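Local coordinates for protein flavodoxin (Streptococcus pneumoniae serotype 4, PDB 5LJL) that probably serves as a low-potential electron donor to redox enzymes, carrying its electrons on a bound FMN cofactor, at residues A[3-12]-A[47-58]. Sequence-based numbering, arbitrary orientation.
Sequences ALAKIVFASM and FLEADIAIVATY. With PO4 (phosphate ion), chain B.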
# COMPACT_ATOMS: atom_id res chain seq x y z
N ALA A 3 -10.08 -6.60 -12.78
CA ALA A 3 -10.50 -6.48 -11.37
C ALA A 3 -10.38 -4.96 -11.04
O ALA A 3 -9.89 -4.21 -11.88
CB ALA A 3 -9.59 -7.34 -10.48
N LEU A 4 -10.77 -4.56 -9.83
CA LEU A 4 -10.62 -3.18 -9.32
C LEU A 4 -9.60 -3.15 -8.14
O LEU A 4 -9.79 -3.90 -7.18
CB LEU A 4 -11.97 -2.68 -8.84
CG LEU A 4 -11.91 -1.28 -8.16
CD1 LEU A 4 -11.26 -0.32 -9.08
CD2 LEU A 4 -13.30 -0.81 -7.68
N ALA A 5 -8.49 -2.42 -8.28
CA ALA A 5 -7.50 -2.22 -7.22
C ALA A 5 -7.62 -0.75 -6.72
O ALA A 5 -7.71 0.17 -7.55
CB ALA A 5 -6.13 -2.47 -7.74
N LYS A 6 -7.65 -0.54 -5.39
CA LYS A 6 -7.63 0.82 -4.75
C LYS A 6 -6.30 0.92 -4.02
O LYS A 6 -6.00 0.06 -3.18
CB LYS A 6 -8.83 1.01 -3.87
CG LYS A 6 -10.13 1.27 -4.63
CD LYS A 6 -11.30 1.41 -3.65
CE LYS A 6 -12.66 1.78 -4.25
NZ LYS A 6 -12.60 3.06 -4.92
N ILE A 7 -5.47 1.86 -4.44
CA ILE A 7 -4.18 2.14 -3.82
C ILE A 7 -4.30 3.44 -3.03
O ILE A 7 -4.70 4.50 -3.62
CB ILE A 7 -3.05 2.24 -4.91
CG1 ILE A 7 -2.93 0.96 -5.72
CG2 ILE A 7 -1.70 2.67 -4.32
CD1 ILE A 7 -1.97 1.07 -6.91
N VAL A 8 -3.99 3.40 -1.74
CA VAL A 8 -4.06 4.60 -0.89
C VAL A 8 -2.67 4.90 -0.42
O VAL A 8 -2.01 4.00 0.13
CB VAL A 8 -5.05 4.40 0.26
CG1 VAL A 8 -5.12 5.66 1.13
CG2 VAL A 8 -6.41 4.02 -0.30
N PHE A 9 -2.22 6.13 -0.59
CA PHE A 9 -0.86 6.50 -0.25
C PHE A 9 -0.77 7.69 0.71
O PHE A 9 -1.70 8.52 0.81
CB PHE A 9 0.03 6.76 -1.49
CG PHE A 9 -0.29 8.02 -2.24
CD1 PHE A 9 0.24 9.24 -1.83
CD2 PHE A 9 -1.15 7.97 -3.34
CE1 PHE A 9 -0.07 10.40 -2.55
CE2 PHE A 9 -1.47 9.12 -4.06
CZ PHE A 9 -0.93 10.32 -3.64
N ALA A 10 0.33 7.74 1.43
CA ALA A 10 0.77 8.93 2.17
C ALA A 10 2.22 9.20 1.70
O ALA A 10 3.01 8.25 1.62
CB ALA A 10 0.71 8.68 3.65
N SER A 11 2.57 10.45 1.52
CA SER A 11 3.88 10.81 0.99
C SER A 11 4.23 12.22 1.44
O SER A 11 3.42 13.13 1.22
CB SER A 11 3.88 10.72 -0.54
OG SER A 11 5.21 10.90 -1.05
N MET A 12 5.38 12.39 2.06
CA MET A 12 5.87 13.74 2.48
C MET A 12 6.82 14.33 1.44
O MET A 12 6.65 15.51 1.06
CB MET A 12 6.57 13.67 3.89
CG MET A 12 6.76 15.01 4.59
SD MET A 12 7.35 14.63 6.27
CE MET A 12 5.73 14.75 7.06
N PHE A 47 -12.48 0.57 0.46
CA PHE A 47 -11.93 -0.80 0.20
C PHE A 47 -12.99 -1.90 0.04
O PHE A 47 -12.71 -2.91 -0.68
CB PHE A 47 -10.92 -1.19 1.29
CG PHE A 47 -9.54 -0.48 1.18
CD1 PHE A 47 -8.98 -0.11 -0.04
CD2 PHE A 47 -8.75 -0.32 2.35
CE1 PHE A 47 -7.71 0.48 -0.10
CE2 PHE A 47 -7.44 0.26 2.27
CZ PHE A 47 -6.95 0.63 1.03
N LEU A 48 -14.15 -1.74 0.70
CA LEU A 48 -15.24 -2.74 0.47
C LEU A 48 -15.61 -2.93 -0.97
O LEU A 48 -16.08 -4.01 -1.33
CB LEU A 48 -16.47 -2.43 1.31
CG LEU A 48 -16.24 -2.52 2.83
CD1 LEU A 48 -17.29 -1.81 3.68
CD2 LEU A 48 -16.01 -3.97 3.26
N GLU A 49 -15.47 -1.87 -1.76
CA GLU A 49 -15.80 -1.91 -3.18
C GLU A 49 -14.76 -2.55 -4.07
O GLU A 49 -15.04 -2.86 -5.23
CB GLU A 49 -16.11 -0.50 -3.68
CG GLU A 49 -17.35 0.08 -3.00
CD GLU A 49 -17.46 1.60 -3.07
OE1 GLU A 49 -16.46 2.28 -2.72
OE2 GLU A 49 -18.58 2.11 -3.40
N ALA A 50 -13.53 -2.74 -3.60
CA ALA A 50 -12.47 -3.22 -4.47
C ALA A 50 -12.17 -4.70 -4.31
O ALA A 50 -12.50 -5.31 -3.31
CB ALA A 50 -11.22 -2.44 -4.17
N ASP A 51 -11.48 -5.25 -5.28
CA ASP A 51 -10.97 -6.64 -5.16
C ASP A 51 -9.61 -6.65 -4.51
O ASP A 51 -9.26 -7.63 -3.80
CB ASP A 51 -10.89 -7.24 -6.54
CG ASP A 51 -12.24 -7.22 -7.26
OD1 ASP A 51 -12.37 -6.52 -8.31
OD2 ASP A 51 -13.17 -7.87 -6.76
N ILE A 52 -8.81 -5.61 -4.77
CA ILE A 52 -7.45 -5.51 -4.18
C ILE A 52 -7.37 -4.21 -3.45
O ILE A 52 -7.81 -3.18 -3.96
CB ILE A 52 -6.35 -5.55 -5.26
CG1 ILE A 52 -6.26 -6.98 -5.88
CG2 ILE A 52 -4.98 -5.09 -4.73
CD1 ILE A 52 -5.56 -6.96 -7.21
N ALA A 53 -6.87 -4.26 -2.23
CA ALA A 53 -6.58 -3.08 -1.36
C ALA A 53 -5.08 -2.94 -1.11
O ALA A 53 -4.51 -3.90 -0.57
CB ALA A 53 -7.29 -3.22 -0.03
N ILE A 54 -4.49 -1.79 -1.43
CA ILE A 54 -3.05 -1.54 -1.25
C ILE A 54 -2.87 -0.22 -0.47
O ILE A 54 -3.52 0.82 -0.81
CB ILE A 54 -2.31 -1.49 -2.58
CG1 ILE A 54 -2.39 -2.84 -3.33
CG2 ILE A 54 -0.87 -1.03 -2.43
CD1 ILE A 54 -2.11 -2.77 -4.78
N VAL A 55 -1.98 -0.26 0.52
CA VAL A 55 -1.49 0.93 1.20
C VAL A 55 -0.03 1.09 0.85
O VAL A 55 0.75 0.12 0.94
CB VAL A 55 -1.68 0.90 2.73
CG1 VAL A 55 -0.86 1.96 3.43
CG2 VAL A 55 -3.18 0.97 3.03
N ALA A 56 0.30 2.33 0.47
CA ALA A 56 1.69 2.74 0.28
C ALA A 56 1.98 3.83 1.29
O ALA A 56 1.35 4.90 1.25
CB ALA A 56 1.86 3.26 -1.17
N THR A 57 2.89 3.63 2.21
CA THR A 57 3.14 4.61 3.29
C THR A 57 4.60 4.84 3.60
O THR A 57 5.39 3.91 3.60
CB THR A 57 2.34 4.20 4.56
OG1 THR A 57 2.38 5.27 5.53
CG2 THR A 57 2.83 2.88 5.15
N TYR A 58 4.94 6.07 3.94
CA TYR A 58 6.23 6.41 4.59
C TYR A 58 6.01 6.16 6.13
O TYR A 58 4.92 5.83 6.58
CB TYR A 58 6.67 7.84 4.28
CG TYR A 58 5.84 8.97 4.88
CD1 TYR A 58 4.71 9.40 4.27
CD2 TYR A 58 6.22 9.62 6.06
CE1 TYR A 58 4.00 10.51 4.75
CE2 TYR A 58 5.48 10.67 6.61
CZ TYR A 58 4.37 11.13 5.97
OH TYR A 58 3.62 12.17 6.48
P PO4 B . 8.20 9.95 1.22
O1 PO4 B . 6.98 9.66 0.45
O2 PO4 B . 9.24 10.65 0.37
O3 PO4 B . 8.78 8.70 1.77
O4 PO4 B . 7.88 10.82 2.34
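Strands 4-9 and 52-56 run parallel, 18° apart and 4.7 Å between axes, joined by backbone hydrogen bonds from Ile52 N to Leu4 O through to Ala10 N to Ala56 O. At the start of the pairing, Asp51 OD1 takes Leu4 N on its anti lone pair (3.0 Å, 167°), while Leu4 O accepts from both Asp51 N and Ile52 N. On one face Ile7 CG1 rests 3.9 Å from Ile54 CD1, the two chains pointing the same way. On the other, Val8 CG2 reaches Phe47 CZ at 3.7 Å, Lys6 CB meets the edge of that ring, and Ala53 CB sits over its face. Lys6 NZ forms a salt bridge with Asp35; Glu49 OE1, 4.5 Å away, is too far for one. Farther along, Tyr58 CG stands between backbone N and carbonyl carbon (chi1 68°), carrying the ring back beside 10-12: its edge meets the Ala10 backbone, one face Met12 CB (CH-pi), and OH bonds Glu68. Ser11 OG and Met12 N bind a phosphate ion, probably from the crystallisation liquor, in the loop that in flavodoxins holds the FMN phosphate. In the five-stranded parallel sheet 52-56 is central, flanked by 4-9 and 85-92; helix 15-29 packs on the Ile7 face, helices 67-77 and 101-113 on the Val8 face.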